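Local coordinates for beta-fructofuranosidase (Arthrobacter, PDB 3WPU), which belongs to the levansucrase/invertase family, whose members share a five-bladed beta-propeller fold, at residues 12-17 against 379-384; 346-351 against 372-377. All coordinates share one frame; numbering follows the deposited sequence.

Contact 1 (12-17 against 379-384); sequences IHTQQA and RSDYQP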
loop_
_atom_site.group_PDB
_atom_site.type_symbol
_atom_site.label_atom_id
_atom_site.label_comp_id
_atom_site.label_asym_id
_atom_site.label_seq_id
_atom_site.Cartn_x
_atom_site.Cartn_y
_atom_site.Cartn_z
ATOM N N ILE A 12 -24.885 2.817 -10.108
ATOM C CA ILE A 12 -24.860 1.508 -10.738
ATOM C C ILE A 12 -23.564 1.396 -11.525
ATOM O O ILE A 12 -23.304 2.218 -12.414
ATOM C CB ILE A 12 -26.083 1.295 -11.655
ATOM C CG1 ILE A 12 -27.368 1.320 -10.812
ATOM C CG2 ILE A 12 -25.955 -0.032 -12.370
ATOM C CD1 ILE A 12 -28.646 1.125 -11.610
ATOM N N HIS A 13 -22.743 0.408 -11.154
ATOM C CA HIS A 13 -21.477 0.133 -11.827
ATOM C C HIS A 13 -21.577 -1.266 -12.435
ATOM O O HIS A 13 -22.097 -2.190 -11.814
ATOM C CB HIS A 13 -20.297 0.143 -10.861
ATOM C CG HIS A 13 -19.964 1.491 -10.302
ATOM N ND1 HIS A 13 -19.206 2.415 -10.984
ATOM C CD2 HIS A 13 -20.231 2.047 -9.091
ATOM C CE1 HIS A 13 -19.048 3.498 -10.236
ATOM N NE2 HIS A 13 -19.645 3.288 -9.080
ATOM N N THR A 14 -21.073 -1.422 -13.648
ATOM C CA THR A 14 -21.255 -2.672 -14.378
ATOM C C THR A 14 -20.145 -3.690 -14.239
ATOM O O THR A 14 -20.320 -4.839 -14.647
ATOM C CB THR A 14 -21.395 -2.380 -15.881
ATOM O OG1 THR A 14 -20.142 -1.942 -16.395
ATOM C CG2 THR A 14 -22.418 -1.288 -16.120
ATOM N N GLN A 15 -18.990 -3.265 -13.715
ATOM C CA GLN A 15 -17.766 -4.076 -13.664
ATOM C C GLN A 15 -17.179 -4.450 -15.022
ATOM O O GLN A 15 -16.233 -5.221 -15.078
ATOM C CB GLN A 15 -17.965 -5.331 -12.814
ATOM C CG GLN A 15 -18.266 -5.005 -11.354
ATOM C CD GLN A 15 -18.257 -6.236 -10.489
ATOM O OE1 GLN A 15 -17.349 -7.076 -10.587
ATOM N NE2 GLN A 15 -19.269 -6.364 -9.634
ATOM N N GLN A 16 -17.743 -3.911 -16.098
ATOM C CA GLN A 16 -17.290 -4.294 -17.441
ATOM C C GLN A 16 -15.822 -3.904 -17.645
ATOM O O GLN A 16 -15.369 -2.824 -17.211
ATOM C CB GLN A 16 -18.189 -3.693 -18.528
ATOM C CG GLN A 16 -18.103 -2.198 -18.724
ATOM C CD GLN A 16 -19.266 -1.674 -19.555
ATOM O OE1 GLN A 16 -19.276 -1.833 -20.785
ATOM N NE2 GLN A 16 -20.263 -1.070 -18.894
ATOM N N ALA A 17 -15.086 -4.802 -18.278
ATOM C CA ALA A 17 -13.668 -4.606 -18.565
ATOM C C ALA A 17 -13.450 -3.836 -19.845
ATOM O O ALA A 17 -14.216 -3.959 -20.815
ATOM C CB ALA A 17 -12.965 -5.950 -18.681
ATOM N N ARG A 379 -8.627 -2.345 -15.932
ATOM C CA ARG A 379 -9.458 -1.212 -16.315
ATOM C C ARG A 379 -10.886 -1.717 -16.478
ATOM O O ARG A 379 -11.190 -2.502 -17.382
ATOM C CB ARG A 379 -8.956 -0.537 -17.603
ATOM C CG ARG A 379 -9.737 0.716 -17.980
ATOM C CD ARG A 379 -9.275 1.442 -19.232
ATOM N NE ARG A 379 -7.848 1.713 -19.188
ATOM C CZ ARG A 379 -7.296 2.687 -18.469
ATOM N NH1 ARG A 379 -8.062 3.529 -17.810
ATOM N NH2 ARG A 379 -5.979 2.824 -18.468
ATOM N N SER A 380 -11.755 -1.296 -15.584
ATOM C CA SER A 380 -13.134 -1.723 -15.618
ATOM C C SER A 380 -14.036 -0.665 -15.020
ATOM O O SER A 380 -13.548 0.273 -14.401
ATOM C CB SER A 380 -13.259 -3.069 -14.898
ATOM O OG SER A 380 -12.963 -2.951 -13.511
ATOM N N ASP A 381 -15.351 -0.819 -15.158
ATOM C CA ASP A 381 -16.263 0.043 -14.423
ATOM C C ASP A 381 -16.394 -0.496 -13.015
ATOM O O ASP A 381 -17.370 -1.164 -12.649
ATOM C CB ASP A 381 -17.626 0.187 -15.108
ATOM C CG ASP A 381 -18.553 1.097 -14.335
ATOM O OD1 ASP A 381 -18.068 1.838 -13.430
ATOM O OD2 ASP A 381 -19.776 1.065 -14.568
ATOM N N TYR A 382 -15.365 -0.208 -12.222
ATOM C CA TYR A 382 -15.212 -0.774 -10.894
ATOM C C TYR A 382 -16.433 -0.528 -9.999
ATOM O O TYR A 382 -17.013 0.565 -10.002
ATOM C CB TYR A 382 -13.991 -0.167 -10.214
ATOM C CG TYR A 382 -12.662 -0.794 -10.583
ATOM C CD1 TYR A 382 -11.785 -0.173 -11.482
ATOM C CD2 TYR A 382 -12.269 -2.016 -10.020
ATOM C CE1 TYR A 382 -10.570 -0.761 -11.834
ATOM C CE2 TYR A 382 -11.047 -2.589 -10.351
ATOM C CZ TYR A 382 -10.197 -1.954 -11.252
ATOM O OH TYR A 382 -8.995 -2.574 -11.537
ATOM N N GLN A 383 -16.789 -1.568 -9.256
ATOM C CA GLN A 383 -17.829 -1.513 -8.252
ATOM C C GLN A 383 -17.145 -1.290 -6.908
ATOM O O GLN A 383 -16.450 -2.189 -6.438
ATOM C CB GLN A 383 -18.545 -2.851 -8.205
ATOM C CG GLN A 383 -19.557 -3.004 -7.093
ATOM C CD GLN A 383 -20.628 -1.936 -7.186
ATOM O OE1 GLN A 383 -21.359 -1.862 -8.187
ATOM N NE2 GLN A 383 -20.680 -1.056 -6.205
ATOM N N PRO A 384 -17.360 -0.126 -6.288
ATOM C CA PRO A 384 -16.843 0.003 -4.917
ATOM C C PRO A 384 -17.442 -1.025 -3.978
ATOM O O PRO A 384 -18.635 -1.340 -4.067
ATOM C CB PRO A 384 -17.277 1.414 -4.527
ATOM C CG PRO A 384 -17.404 2.160 -5.805
ATOM C CD PRO A 384 -18.019 1.114 -6.719
HETATM O O HOH W 1 -21.232 3.329 -13.853
HETATM O O HOH W 2 -23.876 -1.291 -8.979
HETATM O O HOH W 3 -21.513 -4.343 -9.691
#

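Contact 2 (346-351 against 372-377); sequences DGKSYL and GFVGDG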
loop_
_atom_site.group_PDB
_atom_site.type_symbol
_atom_site.label_atom_id
_atom_site.label_comp_id
_atom_site.label_asym_id
_atom_site.label_seq_id
_atom_site.Cartn_x
_atom_site.Cartn_y
_atom_site.Cartn_z
ATOM N N ASP A 346 -10.475 -14.985 -8.062
ATOM C CA ASP A 346 -11.701 -15.539 -8.660
ATOM C C ASP A 346 -12.117 -14.845 -9.952
ATOM O O ASP A 346 -13.310 -14.581 -10.184
ATOM C CB ASP A 346 -12.840 -15.515 -7.630
ATOM C CG ASP A 346 -12.581 -16.449 -6.461
ATOM O OD1 ASP A 346 -11.809 -17.410 -6.632
ATOM O OD2 ASP A 346 -13.113 -16.201 -5.361
ATOM N N GLY A 347 -11.125 -14.519 -10.780
ATOM C CA GLY A 347 -11.369 -13.910 -12.092
ATOM C C GLY A 347 -11.678 -12.424 -12.060
ATOM O O GLY A 347 -12.074 -11.839 -13.064
ATOM N N LYS A 348 -11.534 -11.822 -10.879
ATOM C CA LYS A 348 -11.758 -10.396 -10.698
ATOM C C LYS A 348 -10.459 -9.649 -10.452
ATOM O O LYS A 348 -9.494 -10.210 -9.951
ATOM C CB LYS A 348 -12.644 -10.137 -9.470
ATOM C CG LYS A 348 -14.055 -10.694 -9.554
ATOM C CD LYS A 348 -14.895 -10.027 -10.618
ATOM C CE LYS A 348 -16.333 -10.528 -10.577
ATOM N NZ LYS A 348 -17.231 -9.756 -11.452
ATOM N N SER A 349 -10.482 -8.357 -10.794
ATOM C CA SER A 349 -9.471 -7.413 -10.382
ATOM C C SER A 349 -10.014 -6.632 -9.189
ATOM O O SER A 349 -11.055 -5.975 -9.308
ATOM C CB SER A 349 -9.181 -6.437 -11.521
ATOM O OG SER A 349 -8.292 -5.419 -11.105
ATOM N N TYR A 350 -9.319 -6.714 -8.059
ATOM C CA TYR A 350 -9.611 -5.889 -6.884
ATOM C C TYR A 350 -8.580 -4.771 -6.831
ATOM O O TYR A 350 -7.376 -5.040 -6.796
ATOM C CB TYR A 350 -9.528 -6.709 -5.604
ATOM C CG TYR A 350 -10.700 -7.634 -5.413
ATOM C CD1 TYR A 350 -11.845 -7.219 -4.731
ATOM C CD2 TYR A 350 -10.709 -8.906 -5.987
ATOM C CE1 TYR A 350 -12.943 -8.059 -4.580
ATOM C CE2 TYR A 350 -11.808 -9.755 -5.825
ATOM C CZ TYR A 350 -12.917 -9.331 -5.138
ATOM O OH TYR A 350 -14.027 -10.162 -4.996
ATOM N N LEU A 351 -9.046 -3.529 -6.798
ATOM C CA LEU A 351 -8.157 -2.409 -6.640
ATOM C C LEU A 351 -8.368 -1.981 -5.192
ATOM O O LEU A 351 -9.498 -1.683 -4.818
ATOM C CB LEU A 351 -8.534 -1.279 -7.593
ATOM C CG LEU A 351 -7.989 0.118 -7.289
ATOM C CD1 LEU A 351 -6.485 0.113 -7.211
ATOM C CD2 LEU A 351 -8.482 1.160 -8.278
ATOM N N GLY A 372 -11.785 -0.293 -1.334
ATOM C CA GLY A 372 -11.579 -1.193 -2.464
ATOM C C GLY A 372 -12.699 -1.231 -3.442
ATOM O O GLY A 372 -13.818 -0.759 -3.197
ATOM N N PHE A 373 -12.376 -1.835 -4.588
ATOM C CA PHE A 373 -13.166 -1.745 -5.809
ATOM C C PHE A 373 -12.964 -3.034 -6.600
ATOM O O PHE A 373 -11.858 -3.541 -6.630
ATOM C CB PHE A 373 -12.714 -0.530 -6.639
ATOM C CG PHE A 373 -12.698 0.758 -5.860
ATOM C CD1 PHE A 373 -13.777 1.625 -5.872
ATOM C CD2 PHE A 373 -11.587 1.059 -5.085
ATOM C CE1 PHE A 373 -13.767 2.787 -5.115
ATOM C CE2 PHE A 373 -11.565 2.210 -4.325
ATOM C CZ PHE A 373 -12.652 3.071 -4.340
ATOM N N VAL A 374 -14.019 -3.577 -7.215
ATOM C CA VAL A 374 -13.862 -4.834 -7.926
ATOM C C VAL A 374 -14.438 -4.741 -9.319
ATOM O O VAL A 374 -15.443 -4.082 -9.544
ATOM C CB VAL A 374 -14.530 -5.996 -7.142
ATOM C CG1 VAL A 374 -16.041 -5.841 -7.007
ATOM C CG2 VAL A 374 -14.145 -7.328 -7.762
ATOM N N GLY A 375 -13.783 -5.427 -10.252
ATOM C CA GLY A 375 -14.328 -5.459 -11.599
ATOM C C GLY A 375 -13.731 -6.587 -12.365
ATOM O O GLY A 375 -12.958 -7.379 -11.850
ATOM N N ASP A 376 -14.088 -6.645 -13.644
ATOM C CA ASP A 376 -13.684 -7.748 -14.492
ATOM C C ASP A 376 -12.353 -7.586 -15.219
ATOM O O ASP A 376 -11.953 -8.476 -15.964
ATOM C CB ASP A 376 -14.801 -8.008 -15.519
ATOM C CG ASP A 376 -16.029 -8.644 -14.886
ATOM O OD1 ASP A 376 -15.903 -9.331 -13.857
ATOM O OD2 ASP A 376 -17.124 -8.504 -15.463
ATOM N N GLY A 377 -11.685 -6.456 -15.028
ATOM C CA GLY A 377 -10.407 -6.161 -15.649
ATOM C C GLY A 377 -9.687 -5.106 -14.845
ATOM O O GLY A 377 -10.322 -4.414 -14.017
HETATM O O HOH W 4 -14.715 -11.935 -14.197
HETATM O O HOH W 5 -19.213 -9.502 -13.767
#

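Contact 1 (12-17 against 379-384)
His13 and Thr14 meet the carboxylate of Asp381, one at each oxygen. His13 ND1 donates to Asp381 OD1 at 2.8 Å, and the bond is nearly straight at 171°. The acceptor lies in the plane of the imidazole ring, and the proton reaches OD1 on its syn side. Thr14 N donates to Asp381 OD2 at 3.0 Å, from above the carboxylate plane. A water donates to the same OD2 and also to Ile12 O. Asp381 CG is anti to its backbone N (chi1 -179°), which carries the carboxylate across to 12-17. Its backbone is gripped as well. Gln15 N donates to Asp381 O at 2.9 Å, and Asp381 N donates to Gln16 O at 2.9 Å.

This is the tight part of the contact. One face of the His13 ring lies against Tyr382 O, an approach that is not a hydrogen bond. Pro384 CD packs against His13 CD2 at 3.4 Å. The other ring nitrogen, NE2, is hydrogen-bonded to Asp32, so the two carboxylates would probably favour a protonated ring.

The flank of Gln15 and Gln383 is wetter and looser. Here a water joins His13 O, Gln15 NE2 and Gln383 OE1. Gln15 CG rests on Gln383 CB at 3.8 Å, and Gln15 OE1 is hydrogen-bonded to Lys348 NZ. Ile12 and Gln16 are exposed. Gln16 contributes mainly its backbone carbonyl across the contact, while its N and NE2 both donate to Thr14 OG1.

Toward Ala17 the contact thins to a single backbone bridge with Ser380. Thr14 OG1 and Gln16 N form an ST turn facing an inverse gamma turn centred on Asp381. The N-terminal segment is thus fastened to a turn leading into the short propeller strand 383-384.

Contact 2 (346-351 against 372-377)
Lys348 NZ is held by Asp376 and by Gln15. It forms a salt bridge to Asp376 OD1 at 2.8 Å, on the syn side of that oxygen, and a hydrogen bond to Gln15 OE1. A water adds a weak third contact and also donates to Asp376 OD2. Another water donates to Asp376 OD1 and Gly347 O. The Lys348 chain bends at chi2 (-66°) and then runs extended, alongside the Asp376 side chain. This pair lies at the end of the strand pairing, where 346-351 enters its strand and 372-377 leaves its own.

From here strands 348-351 and 372-375 run antiparallel, 162° apart. Ser349 and Gly375 make a hydrogen-bonded pair, with Ser349 N to Gly375 O at 2.9 Å and a return bond from Gly375 N to Ser349 O. Leu351 and Phe373 make the next such pair: Leu351 N donates to Phe373 O at 2.8 Å, while the return bond from Phe373 N is weak. These are neighbouring strands in one antiparallel blade sheet of the beta-propeller, and strand 340-345 flanks 348-351 on its other edge.

Tyr350 and Val374 are the non-hydrogen-bonded pair between them. Val374 CG2 sits over one face of the Tyr350 ring, 3.6 Å from its centroid and 17° off the normal, a CH-pi contact. CG2 is anti to the backbone N of Val374, which sets it above the ring. The Tyr350 hydroxyl is hydrogen-bonded to Pro464 O.

On the face with Ser349, Leu351 and Phe373, Leu351 CG stands 4.3 Å from Phe373 CD2, and both side chains pack on Leu328 of strand 321-331. Ser349 OG is hydrogen-bonded to Tyr382 OH.

In the fold
Segment 12-17 comes first, in the loop before strand 26-27. The chain then runs through most of the propeller before returning at 379-384, so contact 1 closes a loop of about 360 residues. Contact 2 is nested inside that loop. It closes a short one, in which strand 348-355 leads on to strand 369-375. The second segments of both contacts follow closely in the chain, and strands 369-375 and 383-384 are neighbours in one sheet. The centres of the contacts lie about 8 Å apart. A backbone bond from Gln383 to Val374 joins them. Together they tie the N-terminal segment to this blade.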